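Local coordinates for protein 3-hydroxyisobutyrate dehydrogenase (Salmonella typhimurium, PDB 3G0O) that probably oxidises L-threonate to 2-dehydro-L-erythronate with NAD(+), or less readily NADP(+), as the cosubstrate, at residues V13-S17 with M18-A22; I181-L184 with L185-V188; A241-I244 with F245-D248. One frame throughout, in Å; residues are numbered along the deposited sequence.

Contact 1: residues V13-S17 with M18-A22; sequences VGLGS and MGMGA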
loop_
_atom_site.group_PDB
_atom_site.type_symbol
_atom_site.label_atom_id
_atom_site.label_comp_id
_atom_site.label_asym_id
_atom_site.label_seq_id
_atom_site.Cartn_x
_atom_site.Cartn_y
_atom_site.Cartn_z
ATOM N N VAL A 13 3.437 18.602 23.544
ATOM C CA VAL A 13 4.124 17.680 24.443
ATOM C C VAL A 13 4.479 16.419 23.662
ATOM O O VAL A 13 3.598 15.701 23.186
ATOM C CB VAL A 13 3.236 17.306 25.641
ATOM C CG1 VAL A 13 4.022 16.455 26.628
ATOM C CG2 VAL A 13 2.725 18.566 26.319
ATOM N N GLY A 14 5.774 16.155 23.541
ATOM C CA GLY A 14 6.227 15.005 22.780
ATOM C C GLY A 14 6.777 15.562 21.484
ATOM O O GLY A 14 6.028 15.823 20.543
ATOM N N LEU A 15 8.091 15.763 21.441
ATOM C CA LEU A 15 8.730 16.327 20.264
ATOM C C LEU A 15 9.466 15.309 19.400
ATOM O O LEU A 15 10.626 15.508 19.024
ATOM C CB LEU A 15 9.679 17.452 20.686
ATOM C CG LEU A 15 8.964 18.603 21.407
ATOM C CD1 LEU A 15 9.990 19.609 21.917
ATOM C CD2 LEU A 15 7.970 19.264 20.457
ATOM N N GLY A 16 8.780 14.212 19.098
ATOM C CA GLY A 16 9.355 13.197 18.237
ATOM C C GLY A 16 9.217 13.730 16.825
ATOM O O GLY A 16 9.025 14.930 16.640
ATOM N N SER A 17 9.299 12.859 15.828
ATOM C CA SER A 17 9.180 13.300 14.443
ATOM C C SER A 17 7.862 14.019 14.182
ATOM O O SER A 17 7.839 15.095 13.576
ATOM C CB SER A 17 9.305 12.105 13.496
ATOM O OG SER A 17 10.616 11.574 13.530
HETATM N N MSE A 18 6.767 13.426 14.644
HETATM C CA MSE A 18 5.451 14.011 14.442
HETATM C C MSE A 18 5.282 15.282 15.272
HETATM O O MSE A 18 4.764 16.282 14.782
HETATM C CB MSE A 18 4.358 12.999 14.801
HETATM C CG MSE A 18 4.349 11.741 13.921
HETATM SE SE MSE A 18 4.063 12.096 12.020
HETATM C CE MSE A 18 2.131 12.196 12.020
ATOM N N GLY A 19 5.732 15.233 16.522
ATOM C CA GLY A 19 5.621 16.377 17.413
ATOM C C GLY A 19 6.384 17.597 16.941
ATOM O O GLY A 19 5.873 18.714 17.019
HETATM N N MSE A 20 7.609 17.395 16.461
HETATM C CA MSE A 20 8.409 18.511 15.973
HETATM C C MSE A 20 7.720 19.137 14.772
HETATM O O MSE A 20 7.709 20.359 14.621
HETATM C CB MSE A 20 9.820 18.055 15.590
HETATM C CG MSE A 20 10.800 17.998 16.755
HETATM SE SE MSE A 20 11.035 19.712 17.672
HETATM C CE MSE A 20 12.031 20.669 16.317
ATOM N N GLY A 21 7.143 18.295 13.918
ATOM C CA GLY A 21 6.450 18.809 12.753
ATOM C C GLY A 21 5.291 19.692 13.180
ATOM O O GLY A 21 5.104 20.783 12.641
ATOM N N ALA A 22 4.516 19.224 14.155
ATOM C CA ALA A 22 3.376 19.989 14.650
ATOM C C ALA A 22 3.840 21.323 15.240
ATOM O O ALA A 22 3.282 22.373 14.928
ATOM C CB ALA A 22 2.620 19.185 15.703
HETATM O O HOH W 1 6.214 13.093 18.254
#
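Gly14 and Gly19 lie directly against each other where strand 9-13 turns into helix 17-28. With Gly16 they fit the GxGxxG pattern of a Rossmann dinucleotide-binding fold, consistent with the NAD(P)-dependent family of this protein. Their meeting is a CA-H...O interaction: Gly14 O stands 3.2 Å from Gly19 CA, with an angle of 161° at the hydrogen. Because Gly19 has no side chain, the carbonyl can enter the space beside its CA, and the turn passes close to the start of the helix. Conventional hydrogen bonds set in at the N-cap residue, Gly16, whose O accepts from Met20 N at 2.8 Å and 166°. The next bond, from Gly21 N to Ser17 O, is longer at 3.3 Å. Just before this regular pattern begins, a water takes over as acceptor, 2.8 Å from Gly19 N, and is also held weakly by Gly16 N. The water thus joins loop and helix, and Asp37 OD1 accepts from Leu15 N. Between the two segments the apolar contact is that of Leu15 and Met20, the latter present as selenomethionine. Met20 CG rests 3.4 Å from Leu15 O, and the bend at chi2 (-59°) then brings SE to 4.0 Å from Leu15 CB, before the end of the chain leads away.

Contact 2: residues I181-L184 with L185-V188; sequences IHQL and LAGV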
loop_
_atom_site.group_PDB
_atom_site.type_symbol
_atom_site.label_atom_id
_atom_site.label_comp_id
_atom_site.label_asym_id
_atom_site.label_seq_id
_atom_site.Cartn_x
_atom_site.Cartn_y
_atom_site.Cartn_z
ATOM N N ILE A 181 -7.941 0.709 13.550
ATOM C CA ILE A 181 -8.141 0.034 12.277
ATOM C C ILE A 181 -7.021 0.441 11.318
ATOM O O ILE A 181 -6.470 -0.394 10.600
ATOM C CB ILE A 181 -9.517 0.384 11.685
ATOM C CG1 ILE A 181 -10.611 -0.068 12.656
ATOM C CG2 ILE A 181 -9.691 -0.286 10.329
ATOM C CD1 ILE A 181 -12.007 0.309 12.241
ATOM N N HIS A 182 -6.669 1.723 11.321
ATOM C CA HIS A 182 -5.594 2.201 10.461
ATOM C C HIS A 182 -4.281 1.467 10.744
ATOM O O HIS A 182 -3.554 1.108 9.816
ATOM C CB HIS A 182 -5.379 3.709 10.645
ATOM C CG HIS A 182 -4.206 4.244 9.883
ATOM N ND1 HIS A 182 -2.929 4.269 10.401
ATOM C CD2 HIS A 182 -4.103 4.699 8.611
ATOM C CE1 HIS A 182 -2.090 4.709 9.482
ATOM N NE2 HIS A 182 -2.777 4.977 8.385
ATOM N N GLN A 183 -3.980 1.242 12.020
ATOM C CA GLN A 183 -2.739 0.567 12.393
ATOM C C GLN A 183 -2.705 -0.898 11.968
ATOM O O GLN A 183 -1.627 -1.480 11.837
ATOM C CB GLN A 183 -2.485 0.684 13.895
ATOM C CG GLN A 183 -2.134 2.091 14.355
ATOM C CD GLN A 183 -1.013 2.718 13.540
ATOM O OE1 GLN A 183 -1.253 3.313 12.490
ATOM N NE2 GLN A 183 0.222 2.581 14.019
ATOM N N LEU A 184 -3.877 -1.489 11.760
ATOM C CA LEU A 184 -3.948 -2.871 11.303
ATOM C C LEU A 184 -3.302 -2.871 9.914
ATOM O O LEU A 184 -2.443 -3.700 9.611
ATOM C CB LEU A 184 -5.410 -3.338 11.211
ATOM C CG LEU A 184 -5.698 -4.780 10.748
ATOM C CD1 LEU A 184 -7.148 -5.130 11.060
ATOM C CD2 LEU A 184 -5.426 -4.945 9.257
ATOM N N LEU A 185 -3.710 -1.919 9.080
ATOM C CA LEU A 185 -3.164 -1.814 7.730
ATOM C C LEU A 185 -1.677 -1.451 7.746
ATOM O O LEU A 185 -0.876 -2.064 7.045
ATOM C CB LEU A 185 -3.953 -0.778 6.924
ATOM C CG LEU A 185 -5.358 -1.220 6.490
ATOM C CD1 LEU A 185 -6.129 -0.042 5.919
ATOM C CD2 LEU A 185 -5.238 -2.337 5.460
ATOM N N ALA A 186 -1.307 -0.454 8.543
ATOM C CA ALA A 186 0.089 -0.037 8.620
ATOM C C ALA A 186 0.964 -1.223 9.030
ATOM O O ALA A 186 1.990 -1.491 8.410
ATOM C CB ALA A 186 0.247 1.106 9.630
ATOM N N GLY A 187 0.538 -1.937 10.071
ATOM C CA GLY A 187 1.301 -3.075 10.557
ATOM C C GLY A 187 1.405 -4.223 9.573
ATOM O O GLY A 187 2.491 -4.770 9.362
ATOM N N VAL A 188 0.276 -4.601 8.982
ATOM C CA VAL A 188 0.272 -5.691 8.017
ATOM C C VAL A 188 1.102 -5.315 6.795
ATOM O O VAL A 188 1.824 -6.146 6.251
ATOM C CB VAL A 188 -1.164 -6.040 7.572
ATOM C CG1 VAL A 188 -1.131 -6.988 6.377
ATOM C CG2 VAL A 188 -1.920 -6.683 8.732
#
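Leu184 and Val188 lie side by side and point the same way, one turn apart on the long helix 174-202, which belongs to the C-terminal family region of the enzyme. With Leu184 CG swung opposite its backbone N (chi1 -180°), CD2 comes within 3.9 Å of Val188 CG2. The same Val188 methyl sits 3.2 Å from Leu184 O, so the carbonyl that receives Val188 N is also lined by its side chain. Both residues face helix 264-281, touching Ala266 and Ala269 respectively.

On a different flank, His182 and Gln183 are joined at the edge of the imidazole. Gln183 OE1 lies in the plane of the ring and accepts from His182 ND1 at 2.8 Å, and the donor in turn lies in the plane of the amide carbonyl. The bond limits the rotation of both flat groups. At its far side the ring is tied weakly, His182 NE2 to Gly219 N of the second subunit. Ala186 is the small neighbour one turn on: its CB is 3.9 Å from Gln183 OE1 and approaches the His182 ring obliquely. From the next residue, Gly187 N donates to Gln183 O at 2.8 Å, from 35° above the carbonyl plane.

Contact 3: residues A241-I244 with F245-D248; sequences AVDI and FVKD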
loop_
_atom_site.group_PDB
_atom_site.type_symbol
_atom_site.label_atom_id
_atom_site.label_comp_id
_atom_site.label_asym_id
_atom_site.label_seq_id
_atom_site.Cartn_x
_atom_site.Cartn_y
_atom_site.Cartn_z
ATOM N N ALA A 241 10.009 2.003 16.188
ATOM C CA ALA A 241 10.419 0.660 16.598
ATOM C C ALA A 241 9.472 -0.517 16.392
ATOM O O ALA A 241 8.252 -0.364 16.313
ATOM C CB ALA A 241 10.854 0.692 18.056
ATOM N N VAL A 242 10.074 -1.700 16.311
ATOM C CA VAL A 242 9.343 -2.949 16.165
ATOM C C VAL A 242 8.312 -3.049 17.283
ATOM O O VAL A 242 7.146 -3.380 17.044
ATOM C CB VAL A 242 10.306 -4.163 16.253
ATOM C CG1 VAL A 242 9.539 -5.441 16.606
ATOM C CG2 VAL A 242 11.035 -4.333 14.934
ATOM N N ASP A 243 8.742 -2.751 18.506
ATOM C CA ASP A 243 7.852 -2.822 19.661
ATOM C C ASP A 243 6.617 -1.927 19.560
ATOM O O ASP A 243 5.632 -2.154 20.263
ATOM C CB ASP A 243 8.622 -2.514 20.953
ATOM C CG ASP A 243 9.497 -3.674 21.393
ATOM O OD1 ASP A 243 9.226 -4.817 20.961
ATOM O OD2 ASP A 243 10.444 -3.450 22.180
ATOM N N ILE A 244 6.656 -0.923 18.686
ATOM C CA ILE A 244 5.500 -0.048 18.522
ATOM C C ILE A 244 4.356 -0.848 17.914
ATOM O O ILE A 244 3.207 -0.719 18.335
ATOM C CB ILE A 244 5.789 1.151 17.587
ATOM C CG1 ILE A 244 6.808 2.094 18.232
ATOM C CG2 ILE A 244 4.489 1.917 17.303
ATOM C CD1 ILE A 244 6.312 2.775 19.489
ATOM N N PHE A 245 4.666 -1.669 16.915
ATOM C CA PHE A 245 3.621 -2.461 16.294
ATOM C C PHE A 245 3.229 -3.689 17.093
ATOM O O PHE A 245 2.133 -4.220 16.915
ATOM C CB PHE A 245 3.983 -2.803 14.851
ATOM C CG PHE A 245 3.649 -1.698 13.902
ATOM C CD1 PHE A 245 4.615 -0.778 13.512
ATOM C CD2 PHE A 245 2.334 -1.504 13.495
ATOM C CE1 PHE A 245 4.275 0.326 12.732
ATOM C CE2 PHE A 245 1.981 -0.406 12.718
ATOM C CZ PHE A 245 2.956 0.513 12.336
ATOM N N VAL A 246 4.114 -4.143 17.975
ATOM C CA VAL A 246 3.774 -5.265 18.845
ATOM C C VAL A 246 2.626 -4.712 19.696
ATOM O O VAL A 246 1.612 -5.375 19.926
ATOM C CB VAL A 246 4.952 -5.655 19.775
ATOM C CG1 VAL A 246 4.464 -6.582 20.874
ATOM C CG2 VAL A 246 6.045 -6.328 18.972
ATOM N N LYS A 247 2.792 -3.469 20.136
ATOM C CA LYS A 247 1.786 -2.801 20.945
ATOM C C LYS A 247 0.527 -2.493 20.139
ATOM O O LYS A 247 -0.572 -2.864 20.538
ATOM C CB LYS A 247 2.359 -1.500 21.520
ATOM C CG LYS A 247 1.322 -0.547 22.100
ATOM C CD LYS A 247 1.986 0.680 22.715
ATOM C CE LYS A 247 2.843 1.438 21.699
ATOM N NZ LYS A 247 2.030 2.097 20.634
ATOM N N ASP A 248 0.690 -1.828 18.998
ATOM C CA ASP A 248 -0.451 -1.453 18.174
ATOM C C ASP A 248 -1.265 -2.623 17.642
ATOM O O ASP A 248 -2.490 -2.592 17.692
ATOM C CB ASP A 248 -0.004 -0.556 17.013
ATOM C CG ASP A 248 0.331 0.858 17.467
ATOM O OD1 ASP A 248 0.293 1.121 18.692
ATOM O OD2 ASP A 248 0.631 1.705 16.597
#
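Lys247 folds over the carbonyl of Ile244 near the start of helix 242-258, and its course illustrates how a long side chain can be curled back along its own helix. CB is the first atom to touch, 3.4 Å from Ile244 O. The chain leaves extended through chi1 and chi2, then doubles back: chi3 (58°) brings CE to 4.0 Å from the same oxygen, and chi4 (68°) turns NZ toward Asp248. At the tip, NZ ends 3.8 Å from Ile244 O and near Ile244 CG2, and forms a salt bridge with Asp248 OD1 at 2.8 Å, meeting it on the syn side but 35° out of the carboxylate plane. Val73 O, in a loop, offers NZ a further, weak hydrogen bond, and the lysine chain also touches Asn74.

Asp248 follows Lys247 directly in the helix; its N donates to Ile244 O at 2.8 Å, and its side chain lies alongside that of Ile244, with OD2 3.9 Å from CG2. A second side-by-side pair occupies another part of the surface: Val246 CG2 rests 4.0 Å from Asp243 OD1, which takes part in a hydrogen bond with Ser277. Val246 CG2 also meets Val242 CG1 at 4.3 Å, and both valines pack on Phe273 of helix 264-281. Phe245, too, meets the ring of Phe273, while its other neighbours include Gln183 and Ala186.

The two oxygens of the buried Asp248 carboxylate are therefore gripped by different partners, OD1 by a cation from its own helix and OD2 by the amide of Gln183 from helix 174-202. This would probably fix its rotation, leaving the carboxylate as a polar junction between two helices.

Overall arrangement
Contacts 2 and 3 touch, their centres 11 Å apart on helices 174-202 and 242-258. Between them, Gln183 NE2 probably donates to Asp248 OD2 at 2.8 Å, and Phe245 CE2 packs 3.4 Å from Gly187 N. Contact 1 stands apart in the nucleotide-binding family region, its nearest atoms about 9 Å from contact 2 and about 10 Å from contact 3. A bound L(+)-tartaric acid relates all three: the side chains of Met18, His182 and Phe245 come within about 3, 4 and 5 Å of it. Lys179, the predicted active-site residue, is similarly central, with its side chain about 3 Å from that of Gln183, 6 Å from Asp248 and 7 Å from Met18.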